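Local coordinates for protein transferrin (Manduca sexta, PDB 6WB6) that binds one ferric ion together with a carbonate anion and carries iron as a secreted, glycosylated transport protein of an insect, at residues A[423-428]-A[637-642]; A[586-591]-A[630-635]; A[378-383]-A[601-606]; A[351-356]-A[402-407]. One frame throughout, in Å; residues are numbered along the deposited sequence.

How the contacts relate
All four contacts belong to one domain of the second transferrin-like half, and their centres lie between 8 and 14 Å apart. Contacts 1, 2 and 4 share a four-stranded antiparallel sheet ordered 405-407, 587-590, 422-428, 638-641, contacts 1 and 2 being the closest pair. Contact 3 sets helix 597-611 against the chain leading into strand 381-386, which pairs in parallel with strand 352-357 of contact 4. Along the chain, contact 4 closes before contacts 1 and 2 open, and contact 2 is nested inside contact 1. The domain is thus built from both ends of this half, with the seven-stranded sheet from 437-582 inserted between, as in two-domain transferrin lobes.

Contact 1: residues A[423-428]-A[637-642]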
loop_
_atom_site.group_PDB
_atom_site.type_symbol
_atom_site.label_atom_id
_atom_site.label_comp_id
_atom_site.label_asym_id
_atom_site.label_seq_id
_atom_site.Cartn_x
_atom_site.Cartn_y
_atom_site.Cartn_z
ATOM N N PRO A 423 -16.266 5.360 10.181
ATOM C CA PRO A 423 -14.916 4.872 9.852
ATOM C C PRO A 423 -14.877 4.258 8.473
ATOM O O PRO A 423 -15.823 3.597 8.052
ATOM C CB PRO A 423 -14.632 3.830 10.934
ATOM C CG PRO A 423 -15.944 3.413 11.447
ATOM C CD PRO A 423 -16.926 4.543 11.207
ATOM N N VAL A 424 -13.772 4.489 7.764
ATOM C CA VAL A 424 -13.567 3.947 6.425
ATOM C C VAL A 424 -12.493 2.875 6.419
ATOM O O VAL A 424 -12.653 1.829 5.780
ATOM C CB VAL A 424 -13.225 5.072 5.422
ATOM C CG1 VAL A 424 -12.831 4.481 4.036
ATOM C CG2 VAL A 424 -14.380 6.027 5.278
ATOM N N PHE A 425 -11.375 3.135 7.091
ATOM C CA PHE A 425 -10.307 2.147 7.223
ATOM C C PHE A 425 -9.516 2.494 8.471
ATOM O O PHE A 425 -9.582 3.623 8.978
ATOM C CB PHE A 425 -9.407 2.113 5.996
ATOM C CG PHE A 425 -8.697 3.410 5.729
ATOM C CD1 PHE A 425 -9.278 4.383 4.935
ATOM C CD2 PHE A 425 -7.458 3.665 6.294
ATOM C CE1 PHE A 425 -8.637 5.585 4.703
ATOM C CE2 PHE A 425 -6.820 4.865 6.061
ATOM C CZ PHE A 425 -7.405 5.822 5.264
ATOM N N HIS A 426 -8.799 1.496 8.971
ATOM C CA HIS A 426 -8.091 1.576 10.235
ATOM C C HIS A 426 -6.727 0.913 10.082
ATOM O O HIS A 426 -6.465 0.196 9.104
ATOM C CB HIS A 426 -8.890 0.896 11.342
ATOM C CG HIS A 426 -9.150 -0.546 11.063
ATOM N ND1 HIS A 426 -10.350 -1.005 10.566
ATOM C CD2 HIS A 426 -8.346 -1.632 11.174
ATOM C CE1 HIS A 426 -10.286 -2.316 10.420
ATOM N NE2 HIS A 426 -9.077 -2.718 10.776
ATOM N N GLU A 427 -5.864 1.166 11.075
ATOM C CA GLU A 427 -4.548 0.554 11.147
ATOM C C GLU A 427 -4.640 -0.883 11.618
ATOM O O GLU A 427 -5.498 -1.246 12.428
ATOM C CB GLU A 427 -3.630 1.340 12.091
ATOM C CG GLU A 427 -3.149 2.622 11.481
ATOM C CD GLU A 427 -2.143 3.384 12.326
ATOM O OE1 GLU A 427 -1.955 3.064 13.520
ATOM O OE2 GLU A 427 -1.578 4.334 11.783
ATOM N N VAL A 428 -3.774 -1.715 11.064
ATOM C CA VAL A 428 -3.572 -3.051 11.591
ATOM C C VAL A 428 -2.111 -3.188 11.993
ATOM O O VAL A 428 -1.229 -2.480 11.502
ATOM C CB VAL A 428 -3.980 -4.153 10.591
ATOM C CG1 VAL A 428 -5.473 -4.141 10.405
ATOM C CG2 VAL A 428 -3.247 -4.005 9.274
ATOM N N LYS A 637 1.274 -1.901 10.400
ATOM C CA LYS A 637 1.745 -2.860 9.427
ATOM C C LYS A 637 0.835 -2.941 8.219
ATOM O O LYS A 637 1.052 -3.786 7.340
ATOM C CB LYS A 637 1.847 -4.235 10.071
ATOM C CG LYS A 637 2.520 -4.224 11.442
ATOM C CD LYS A 637 3.835 -3.478 11.439
ATOM C CE LYS A 637 4.849 -4.098 10.530
ATOM N NZ LYS A 637 6.200 -3.714 11.067
ATOM N N GLY A 638 -0.206 -2.126 8.183
ATOM C CA GLY A 638 -1.098 -2.112 7.049
ATOM C C GLY A 638 -2.343 -1.318 7.352
ATOM O O GLY A 638 -2.525 -0.768 8.445
ATOM N N LEU A 639 -3.209 -1.288 6.361
ATOM C CA LEU A 639 -4.495 -0.626 6.467
ATOM C C LEU A 639 -5.558 -1.606 6.020
ATOM O O LEU A 639 -5.328 -2.372 5.081
ATOM C CB LEU A 639 -4.526 0.623 5.611
ATOM C CG LEU A 639 -3.472 1.660 5.985
ATOM C CD1 LEU A 639 -3.510 2.761 4.956
ATOM C CD2 LEU A 639 -3.703 2.208 7.417
ATOM N N ALA A 640 -6.690 -1.620 6.736
ATOM C CA ALA A 640 -7.874 -2.375 6.342
ATOM C C ALA A 640 -9.119 -1.518 6.496
ATOM O O ALA A 640 -9.212 -0.701 7.416
ATOM C CB ALA A 640 -8.046 -3.632 7.188
ATOM N N THR A 641 -10.081 -1.724 5.589
ATOM C CA THR A 641 -11.385 -1.099 5.720
ATOM C C THR A 641 -12.063 -1.567 6.994
ATOM O O THR A 641 -11.925 -2.718 7.404
ATOM C CB THR A 641 -12.260 -1.436 4.514
ATOM O OG1 THR A 641 -12.283 -2.858 4.324
ATOM C CG2 THR A 641 -11.701 -0.779 3.267
ATOM N N THR A 642 -12.796 -0.654 7.623
ATOM C CA THR A 642 -13.473 -0.919 8.880
ATOM C C THR A 642 -14.810 -1.598 8.593
ATOM O O THR A 642 -15.638 -1.043 7.864
ATOM C CB THR A 642 -13.682 0.395 9.643
ATOM O OG1 THR A 642 -12.451 1.124 9.689
ATOM C CG2 THR A 642 -14.145 0.114 11.053
#
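The edge of an antiparallel sheet forms here, strand 638-641 lying beside 423-428 with His426 and Ala640 as a hydrogen-bonded pair. His426 N gives to Ala640 O at 2.7 Å, and Ala640 N gives to His426 O at 3.0 Å. His426 CG sits between the backbone N and the carbonyl carbon (chi1 60°); with the ring turned at chi2 -100°, Ala640 O lies over one face, toward the rim. At the ring's edge ND1 meets Thr642 OG1 at 3.1 Å in a nearly straight bond that either group could donate. Thr642 N also bonds Val424 O, from well above that carbonyl's plane, and its CG2 rests on Pro423 CB at 3.7 Å.

At the start of strand 638-641 the pairing slips into a classic beta bulge: Lys637 and Gly638 both face Val428. Lys637 N reaches Val428 O at 2.8 Å, while the bond from Gly638 N to the same oxygen is weak. On the sheet face carrying Glu427 and Leu639, Leu639 CD1 lies 4.1 Å from Phe425 CE2, and helix 597-611 packs on both through Pro604 and Leu605. Thr641 OG1 turns instead to Asp171, in the first transferrin-like half.

Contact 2: residues A[586-591]-A[630-635]; sequences RTWVAA and VIFNNA
Arg586 sends CG out anti to its backbone N (chi1 171°), and a bend at chi3 (-66°) turns NE back toward the chain at Ile631 to Asn633. Trp588, two residues on, starts the other way: its CG is beside the backbone N (chi1 -71°), and the six-membered ring of the indole meets Phe632. These two side chains tie strand 587-590, an inner strand of the antiparallel sheet, to the loop that precedes edge strand 638-641.

The guanidinium is held on several sides. NH1 gives a weak, bent bond to Ile631 O at 3.1 Å and a second bond to Asn629 O, while NE makes a salt bridge with Asp408. Asn633 ND2 lies 3.4 Å above the centre of the guanidinium plane of Arg586; ND2 and NE are both donors, so this is packing. An alanine at Arg586 would probably deprive Asp408 of this charged partner and open a gap beside the Asn633 amide.

Ile631 has the backbone angles of a classic gamma turn, closed by a weak bond from Phe632 N to Val630 O. Its own carbonyl oxygen also lies at the indole edge, near the ring plane, 3.3 Å from Trp588 CZ2. The Trp588 and Phe632 rings meet obliquely with planes 48° apart, and Trp588 CZ2 approaches Phe632 CD1 to 3.4 Å. Trp588 stacks on Phe425 as well, joining this cluster to the next strand. Against one face of the Phe632 ring, toward its rim, sits Ile631 CG2, 3.5 Å above the plane.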
loop_
_atom_site.group_PDB
_atom_site.type_symbol
_atom_site.label_atom_id
_atom_site.label_comp_id
_atom_site.label_asym_id
_atom_site.label_seq_id
_atom_site.Cartn_x
_atom_site.Cartn_y
_atom_site.Cartn_z
ATOM N N ARG A 586 -6.045 3.416 15.388
ATOM C CA ARG A 586 -6.138 4.660 14.643
ATOM C C ARG A 586 -6.999 4.423 13.410
ATOM O O ARG A 586 -6.747 3.497 12.635
ATOM C CB ARG A 586 -4.766 5.166 14.226
ATOM C CG ARG A 586 -4.828 6.314 13.274
ATOM C CD ARG A 586 -3.478 7.018 13.149
ATOM N NE ARG A 586 -3.095 7.654 14.400
ATOM C CZ ARG A 586 -1.924 8.255 14.616
ATOM N NH1 ARG A 586 -0.999 8.331 13.666
ATOM N NH2 ARG A 586 -1.677 8.792 15.791
ATOM N N THR A 587 -8.015 5.267 13.245
ATOM C CA THR A 587 -9.085 5.091 12.267
ATOM C C THR A 587 -9.290 6.374 11.484
ATOM O O THR A 587 -9.309 7.463 12.069
ATOM C CB THR A 587 -10.392 4.768 12.941
ATOM O OG1 THR A 587 -10.275 3.541 13.659
ATOM C CG2 THR A 587 -11.466 4.659 11.924
ATOM N N TRP A 588 -9.482 6.245 10.174
ATOM C CA TRP A 588 -9.811 7.378 9.325
ATOM C C TRP A 588 -11.308 7.397 9.083
ATOM O O TRP A 588 -11.911 6.360 8.764
ATOM C CB TRP A 588 -9.024 7.339 8.009
ATOM C CG TRP A 588 -7.580 7.642 8.274
ATOM C CD1 TRP A 588 -6.938 8.813 8.048
ATOM C CD2 TRP A 588 -6.590 6.738 8.830
ATOM N NE1 TRP A 588 -5.616 8.712 8.426
ATOM C CE2 TRP A 588 -5.383 7.454 8.923
ATOM C CE3 TRP A 588 -6.614 5.402 9.254
ATOM C CZ2 TRP A 588 -4.210 6.885 9.433
ATOM C CZ3 TRP A 588 -5.434 4.832 9.750
ATOM C CH2 TRP A 588 -4.263 5.577 9.847
ATOM N N VAL A 589 -11.916 8.560 9.289
ATOM C CA VAL A 589 -13.364 8.675 9.226
ATOM C C VAL A 589 -13.714 9.658 8.128
ATOM O O VAL A 589 -12.927 10.545 7.777
ATOM C CB VAL A 589 -13.989 9.105 10.566
ATOM C CG1 VAL A 589 -13.628 8.135 11.643
ATOM C CG2 VAL A 589 -13.565 10.504 10.933
ATOM N N ALA A 590 -14.915 9.483 7.583
ATOM C CA ALA A 590 -15.398 10.285 6.477
ATOM C C ALA A 590 -16.858 10.651 6.697
ATOM O O ALA A 590 -17.569 10.032 7.491
ATOM C CB ALA A 590 -15.255 9.549 5.140
ATOM N N ALA A 591 -17.301 11.669 5.968
ATOM C CA ALA A 591 -18.682 12.080 6.071
ATOM C C ALA A 591 -19.555 11.156 5.235
ATOM O O ALA A 591 -19.081 10.245 4.541
ATOM C CB ALA A 591 -18.846 13.530 5.635
ATOM N N VAL A 630 3.656 10.109 12.476
ATOM C CA VAL A 630 3.086 11.151 11.640
ATOM C C VAL A 630 2.104 10.501 10.670
ATOM O O VAL A 630 2.493 9.647 9.866
ATOM C CB VAL A 630 4.181 11.916 10.895
ATOM C CG1 VAL A 630 3.579 13.109 10.215
ATOM C CG2 VAL A 630 5.291 12.348 11.863
ATOM N N ILE A 631 0.834 10.917 10.738
ATOM C CA ILE A 631 -0.269 10.378 9.927
ATOM C C ILE A 631 -0.566 8.938 10.314
ATOM O O ILE A 631 -1.701 8.605 10.658
ATOM C CB ILE A 631 -0.001 10.464 8.413
ATOM C CG1 ILE A 631 0.158 11.927 8.002
ATOM C CG2 ILE A 631 -1.182 9.854 7.647
ATOM C CD1 ILE A 631 0.371 12.181 6.556
ATOM N N PHE A 632 0.434 8.070 10.232
ATOM C CA PHE A 632 0.291 6.684 10.652
ATOM C C PHE A 632 1.192 6.443 11.846
ATOM O O PHE A 632 2.242 7.075 11.987
ATOM C CB PHE A 632 0.642 5.691 9.511
ATOM C CG PHE A 632 -0.077 5.989 8.188
ATOM C CD1 PHE A 632 -1.401 5.642 8.010
ATOM C CD2 PHE A 632 0.583 6.621 7.160
ATOM C CE1 PHE A 632 -2.070 5.938 6.843
ATOM C CE2 PHE A 632 -0.062 6.910 5.974
ATOM C CZ PHE A 632 -1.402 6.561 5.809
ATOM N N ASN A 633 0.797 5.510 12.700
ATOM C CA ASN A 633 1.715 5.096 13.746
ATOM C C ASN A 633 2.820 4.249 13.145
ATOM O O ASN A 633 2.575 3.431 12.254
ATOM C CB ASN A 633 0.989 4.324 14.826
ATOM C CG ASN A 633 0.091 5.215 15.630
ATOM O OD1 ASN A 633 0.574 6.124 16.287
ATOM N ND2 ASN A 633 -1.222 4.993 15.546
ATOM N N ASN A 634 4.045 4.467 13.623
ATOM C CA ASN A 634 5.182 3.667 13.162
ATOM C C ASN A 634 4.921 2.175 13.316
ATOM O O ASN A 634 5.482 1.376 12.572
ATOM C CB ASN A 634 6.462 4.048 13.927
ATOM C CG ASN A 634 7.022 5.416 13.531
ATOM O OD1 ASN A 634 6.281 6.350 13.177
ATOM N ND2 ASN A 634 8.347 5.547 13.618
ATOM N N ALA A 635 4.066 1.779 14.257
ATOM C CA ALA A 635 3.767 0.364 14.452
ATOM C C ALA A 635 2.809 -0.198 13.407
ATOM O O ALA A 635 2.659 -1.424 13.318
ATOM C CB ALA A 635 3.164 0.131 15.839
#

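Contact 3: residues A[378-383]-A[601-606]; sequences IRPILD and AHTPLS
The side chains of Thr603 and Pro380 lie alongside and run opposite ways, and Ile378 crosses the threonine obliquely. Thr603 OG1 lies anti to its own carbonyl carbon (chi1 -75°), and from there it donates to Pro380 O at 2.7 Å. The hydroxyl arrives in the plane of that carbonyl, on a lone pair. Thr603 OG1 also touches the proline ring, 3.3 Å from Pro380 CD; the peptide bond before Pro380 is cis.

Ile378 CG2 sits between Thr603 and Ser606, 3.7 Å from Thr603 CG2, and Ile378 CD1 adds to the contact with Ser606 CB at 3.8 Å. A valine at Thr603 would lack the hydroxyl, and Pro380 O would probably be left without this donor in a buried setting.

The contact fastens helix 597-611 to the turn that leads into strand 381-386. Across the helix, Ala601 and Pro604 lean on Val424 and Phe425, so it is wedged between the parallel strands and the antiparallel sheet of this domain. Pro604, which has no N-H to give, kinks the helix one residue beyond Thr603.

Arg379 starts away from the helix; its NH1 bonds Ile378 O at 3.0 Å, and NH2 goes to the carbonyls of Ile342 and Arg344. Ser606 OG turns inward to His602 O at 2.9 Å, an oxygen that also takes Ser606 N. The hydroxyls of Thr603 and Ser606 are therefore both spent on backbone carbonyls, one binding the helix to the loop that enters strand 381-386 and the other kept within the helix.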
loop_
_atom_site.group_PDB
_atom_site.type_symbol
_atom_site.label_atom_id
_atom_site.label_comp_id
_atom_site.label_asym_id
_atom_site.label_seq_id
_atom_site.Cartn_x
_atom_site.Cartn_y
_atom_site.Cartn_z
ATOM N N ILE A 378 -1.580 5.792 -8.630
ATOM C CA ILE A 378 -2.651 5.599 -7.654
ATOM C C ILE A 378 -3.578 6.794 -7.766
ATOM O O ILE A 378 -3.111 7.933 -7.835
ATOM C CB ILE A 378 -2.095 5.455 -6.237
ATOM C CG1 ILE A 378 -1.185 4.236 -6.166
ATOM C CG2 ILE A 378 -3.215 5.370 -5.194
ATOM C CD1 ILE A 378 -0.598 4.044 -4.770
ATOM N N ARG A 379 -4.888 6.520 -7.864
ATOM C CA ARG A 379 -5.921 7.518 -8.147
ATOM C C ARG A 379 -7.130 7.119 -7.310
ATOM O O ARG A 379 -7.521 5.935 -7.312
ATOM C CB ARG A 379 -6.304 7.580 -9.623
ATOM C CG ARG A 379 -5.162 7.906 -10.558
ATOM C CD ARG A 379 -4.747 9.355 -10.463
ATOM N NE ARG A 379 -3.800 9.694 -11.515
ATOM C CZ ARG A 379 -2.493 9.422 -11.486
ATOM N NH1 ARG A 379 -1.955 8.802 -10.439
ATOM N NH2 ARG A 379 -1.725 9.785 -12.513
ATOM N N PRO A 380 -7.767 8.062 -6.614
ATOM C CA PRO A 380 -7.688 9.528 -6.589
ATOM C C PRO A 380 -6.378 10.165 -6.116
ATOM O O PRO A 380 -5.627 9.635 -5.286
ATOM C CB PRO A 380 -8.813 9.911 -5.614
ATOM C CG PRO A 380 -9.022 8.712 -4.773
ATOM C CD PRO A 380 -8.800 7.557 -5.689
ATOM N N ILE A 381 -6.127 11.337 -6.695
ATOM C CA ILE A 381 -5.026 12.183 -6.261
ATOM C C ILE A 381 -5.236 12.544 -4.813
ATOM O O ILE A 381 -6.351 12.893 -4.392
ATOM C CB ILE A 381 -4.961 13.448 -7.134
ATOM C CG1 ILE A 381 -4.597 13.073 -8.566
ATOM C CG2 ILE A 381 -3.960 14.463 -6.583
ATOM C CD1 ILE A 381 -5.139 14.043 -9.593
ATOM N N LEU A 382 -4.166 12.495 -4.044
ATOM C CA LEU A 382 -4.235 12.828 -2.630
ATOM C C LEU A 382 -3.982 14.322 -2.458
ATOM O O LEU A 382 -2.957 14.853 -2.908
ATOM C CB LEU A 382 -3.236 11.993 -1.832
ATOM C CG LEU A 382 -3.132 12.232 -0.337
ATOM C CD1 LEU A 382 -4.366 11.753 0.382
ATOM C CD2 LEU A 382 -1.906 11.510 0.182
ATOM N N ASP A 383 -4.915 15.004 -1.826
ATOM C CA ASP A 383 -4.654 16.369 -1.417
ATOM C C ASP A 383 -4.550 16.408 0.097
ATOM O O ASP A 383 -4.970 15.483 0.795
ATOM C CB ASP A 383 -5.726 17.308 -1.936
ATOM C CG ASP A 383 -5.347 18.756 -1.786
ATOM O OD1 ASP A 383 -4.211 19.032 -1.327
ATOM O OD2 ASP A 383 -6.181 19.615 -2.135
ATOM N N ALA A 601 -11.032 4.967 0.664
ATOM C CA ALA A 601 -10.065 3.975 1.091
ATOM C C ALA A 601 -9.051 3.674 0.002
ATOM O O ALA A 601 -7.941 3.253 0.304
ATOM C CB ALA A 601 -10.790 2.684 1.492
ATOM N N HIS A 602 -9.401 3.871 -1.267
ATOM C CA HIS A 602 -8.602 3.270 -2.322
ATOM C C HIS A 602 -7.150 3.737 -2.248
ATOM O O HIS A 602 -6.221 2.925 -2.146
ATOM C CB HIS A 602 -9.196 3.578 -3.699
ATOM C CG HIS A 602 -8.436 2.940 -4.806
ATOM N ND1 HIS A 602 -7.381 3.561 -5.441
ATOM C CD2 HIS A 602 -8.538 1.706 -5.355
ATOM C CE1 HIS A 602 -6.883 2.743 -6.352
ATOM N NE2 HIS A 602 -7.567 1.614 -6.318
ATOM N N THR A 603 -6.928 5.042 -2.322
ATOM C CA THR A 603 -5.551 5.523 -2.424
ATOM C C THR A 603 -4.713 5.173 -1.204
ATOM O O THR A 603 -3.588 4.670 -1.383
ATOM C CB THR A 603 -5.532 7.023 -2.716
ATOM O OG1 THR A 603 -5.874 7.232 -4.091
ATOM C CG2 THR A 603 -4.150 7.650 -2.439
ATOM N N PRO A 604 -5.164 5.392 0.027
ATOM C CA PRO A 604 -4.342 4.948 1.164
ATOM C C PRO A 604 -4.101 3.458 1.202
ATOM O O PRO A 604 -2.992 3.044 1.575
ATOM C CB PRO A 604 -5.134 5.423 2.390
ATOM C CG PRO A 604 -6.408 5.988 1.874
ATOM C CD PRO A 604 -6.207 6.347 0.449
ATOM N N LEU A 605 -5.083 2.621 0.837
ATOM C CA LEU A 605 -4.822 1.180 0.899
ATOM C C LEU A 605 -3.959 0.726 -0.267
ATOM O O LEU A 605 -3.264 -0.299 -0.166
ATOM C CB LEU A 605 -6.117 0.357 0.910
ATOM C CG LEU A 605 -7.258 0.565 1.908
ATOM C CD1 LEU A 605 -8.143 -0.690 1.892
ATOM C CD2 LEU A 605 -6.806 0.852 3.323
ATOM N N SER A 606 -4.003 1.450 -1.385
ATOM C CA SER A 606 -3.075 1.141 -2.470
ATOM C C SER A 606 -1.661 1.535 -2.077
ATOM O O SER A 606 -0.705 0.846 -2.422
ATOM C CB SER A 606 -3.471 1.854 -3.752
ATOM O OG SER A 606 -4.763 1.454 -4.211
#

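Contact 4: residues A[351-356]-A[402-407]; sequences LVVRLC and SDLASV
Ser402 comes first, its OG 3.4 Å from Cys356 CB and hydrogen-bonded to Ser396, while its backbone N lies over the centre of one guanidinium face of Arg354. Asp403 then takes that guanidinium in a side-on salt bridge: Arg354 NE gives to Asp403 OD2 at 3.0 Å and Arg354 NH2 to Asp403 OD1 at 2.9 Å. Both bonds are nearly straight and lie in the guanidinium plane, yet they meet the carboxylate from above, the two planes being 50° apart. OD2 also accepts Arg354 N at 2.8 Å, on its anti lone pair, and a water joins it to Val352 O.

Backbone pairing follows. Asp403 N and Leu404 N share Arg354 O, and Leu404 O accepts Cys356 N at 2.8 Å, a single bridge between chains running the same way. Strand 352-357 pairs in parallel with 381-386 as well, and helix 390-399 carries the chain from there to this segment, a beta-alpha-beta crossover of the periplasmic-binding-protein type. The disulfide from Cys356 to Cys393 pins that helix to the strand.

Leu404 CG stands between the backbone N and carbonyl carbon (chi1 66°); CD2 packs on Val353 CG2 at 3.6 Å and CG on Leu355 CD1 at 3.8 Å. Ala405 CB meets Cys356 CB at 3.9 Å. At Ser406 direct backbone pairing with 351-356 has ended, and a water accepts from its N while donating to Cys356 O.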
loop_
_atom_site.group_PDB
_atom_site.type_symbol
_atom_site.label_atom_id
_atom_site.label_comp_id
_atom_site.label_asym_id
_atom_site.label_seq_id
_atom_site.Cartn_x
_atom_site.Cartn_y
_atom_site.Cartn_z
ATOM N N LEU A 351 -10.623 13.349 -9.828
ATOM C CA LEU A 351 -11.099 13.195 -8.461
ATOM C C LEU A 351 -9.946 13.370 -7.490
ATOM O O LEU A 351 -8.832 12.905 -7.732
ATOM C CB LEU A 351 -11.757 11.833 -8.246
ATOM C CG LEU A 351 -12.308 11.637 -6.832
ATOM C CD1 LEU A 351 -13.425 12.643 -6.517
ATOM C CD2 LEU A 351 -12.789 10.232 -6.632
ATOM N N VAL A 352 -10.220 14.038 -6.377
ATOM C CA VAL A 352 -9.217 14.316 -5.357
ATOM C C VAL A 352 -9.776 13.854 -4.030
ATOM O O VAL A 352 -10.950 14.077 -3.732
ATOM C CB VAL A 352 -8.858 15.815 -5.307
ATOM C CG1 VAL A 352 -7.953 16.130 -4.106
ATOM C CG2 VAL A 352 -8.207 16.242 -6.609
ATOM N N VAL A 353 -8.948 13.181 -3.249
ATOM C CA VAL A 353 -9.278 12.815 -1.886
ATOM C C VAL A 353 -8.429 13.690 -0.962
ATOM O O VAL A 353 -7.190 13.725 -1.071
ATOM C CB VAL A 353 -9.065 11.316 -1.646
ATOM C CG1 VAL A 353 -7.615 10.911 -1.855
ATOM C CG2 VAL A 353 -9.533 10.919 -0.258
ATOM N N ARG A 354 -9.097 14.429 -0.086
ATOM C CA ARG A 354 -8.448 15.421 0.773
ATOM C C ARG A 354 -8.326 14.820 2.162
ATOM O O ARG A 354 -9.338 14.575 2.826
ATOM C CB ARG A 354 -9.233 16.728 0.825
ATOM C CG ARG A 354 -9.518 17.348 -0.522
ATOM C CD ARG A 354 -10.578 18.409 -0.412
ATOM N NE ARG A 354 -11.871 17.793 -0.080
ATOM C CZ ARG A 354 -12.973 18.467 0.232
ATOM N NH1 ARG A 354 -12.957 19.797 0.275
ATOM N NH2 ARG A 354 -14.089 17.806 0.535
ATOM N N LEU A 355 -7.101 14.524 2.570
ATOM C CA LEU A 355 -6.839 14.031 3.912
ATOM C C LEU A 355 -6.577 15.223 4.815
ATOM O O LEU A 355 -5.777 16.096 4.468
ATOM C CB LEU A 355 -5.633 13.100 3.949
ATOM C CG LEU A 355 -5.158 12.753 5.367
ATOM C CD1 LEU A 355 -6.199 11.993 6.140
ATOM C CD2 LEU A 355 -3.825 11.995 5.334
ATOM N N CYS A 356 -7.232 15.252 5.962
ATOM C CA CYS A 356 -7.022 16.332 6.911
ATOM C C CYS A 356 -5.897 15.934 7.856
ATOM O O CYS A 356 -5.897 14.822 8.396
ATOM C CB CYS A 356 -8.293 16.638 7.691
ATOM S SG CYS A 356 -8.102 18.179 8.670
ATOM N N SER A 402 -12.752 18.590 4.119
ATOM C CA SER A 402 -11.891 17.440 3.923
ATOM C C SER A 402 -12.775 16.245 3.617
ATOM O O SER A 402 -13.985 16.268 3.847
ATOM C CB SER A 402 -11.037 17.138 5.159
ATOM O OG SER A 402 -10.490 18.320 5.709
ATOM N N ASP A 403 -12.148 15.188 3.114
ATOM C CA ASP A 403 -12.832 13.932 2.873
ATOM C C ASP A 403 -12.514 12.878 3.920
ATOM O O ASP A 403 -13.299 11.940 4.084
ATOM C CB ASP A 403 -12.463 13.405 1.486
ATOM C CG ASP A 403 -12.777 14.412 0.392
ATOM O OD1 ASP A 403 -13.948 14.870 0.332
ATOM O OD2 ASP A 403 -11.852 14.771 -0.378
ATOM N N LEU A 404 -11.386 12.981 4.619
ATOM C CA LEU A 404 -11.165 12.051 5.716
ATOM C C LEU A 404 -10.162 12.623 6.698
ATOM O O LEU A 404 -9.365 13.503 6.377
ATOM C CB LEU A 404 -10.680 10.670 5.231
ATOM C CG LEU A 404 -9.303 10.587 4.567
ATOM C CD1 LEU A 404 -8.914 9.120 4.262
ATOM C CD2 LEU A 404 -9.245 11.401 3.307
ATOM N N ALA A 405 -10.188 12.039 7.884
ATOM C CA ALA A 405 -9.358 12.445 8.989
ATOM C C ALA A 405 -9.293 11.252 9.910
ATOM O O ALA A 405 -10.187 10.399 9.900
ATOM C CB ALA A 405 -9.925 13.680 9.695
ATOM N N SER A 406 -8.219 11.189 10.681
ATOM C CA SER A 406 -7.981 10.093 11.597
ATOM C C SER A 406 -8.397 10.490 13.003
ATOM O O SER A 406 -8.454 11.664 13.356
ATOM C CB SER A 406 -6.505 9.669 11.608
ATOM O OG SER A 406 -5.663 10.744 11.984
ATOM N N VAL A 407 -8.634 9.471 13.808
ATOM C CA VAL A 407 -9.032 9.606 15.194
ATOM C C VAL A 407 -8.555 8.339 15.890
ATOM O O VAL A 407 -8.492 7.264 15.280
ATOM C CB VAL A 407 -10.560 9.869 15.262
ATOM C CG1 VAL A 407 -11.312 8.853 14.407
ATOM C CG2 VAL A 407 -11.074 9.885 16.672
HETATM O O HOH W 1 -12.732 15.676 -2.909
HETATM O O HOH W 2 -6.291 13.588 10.645
#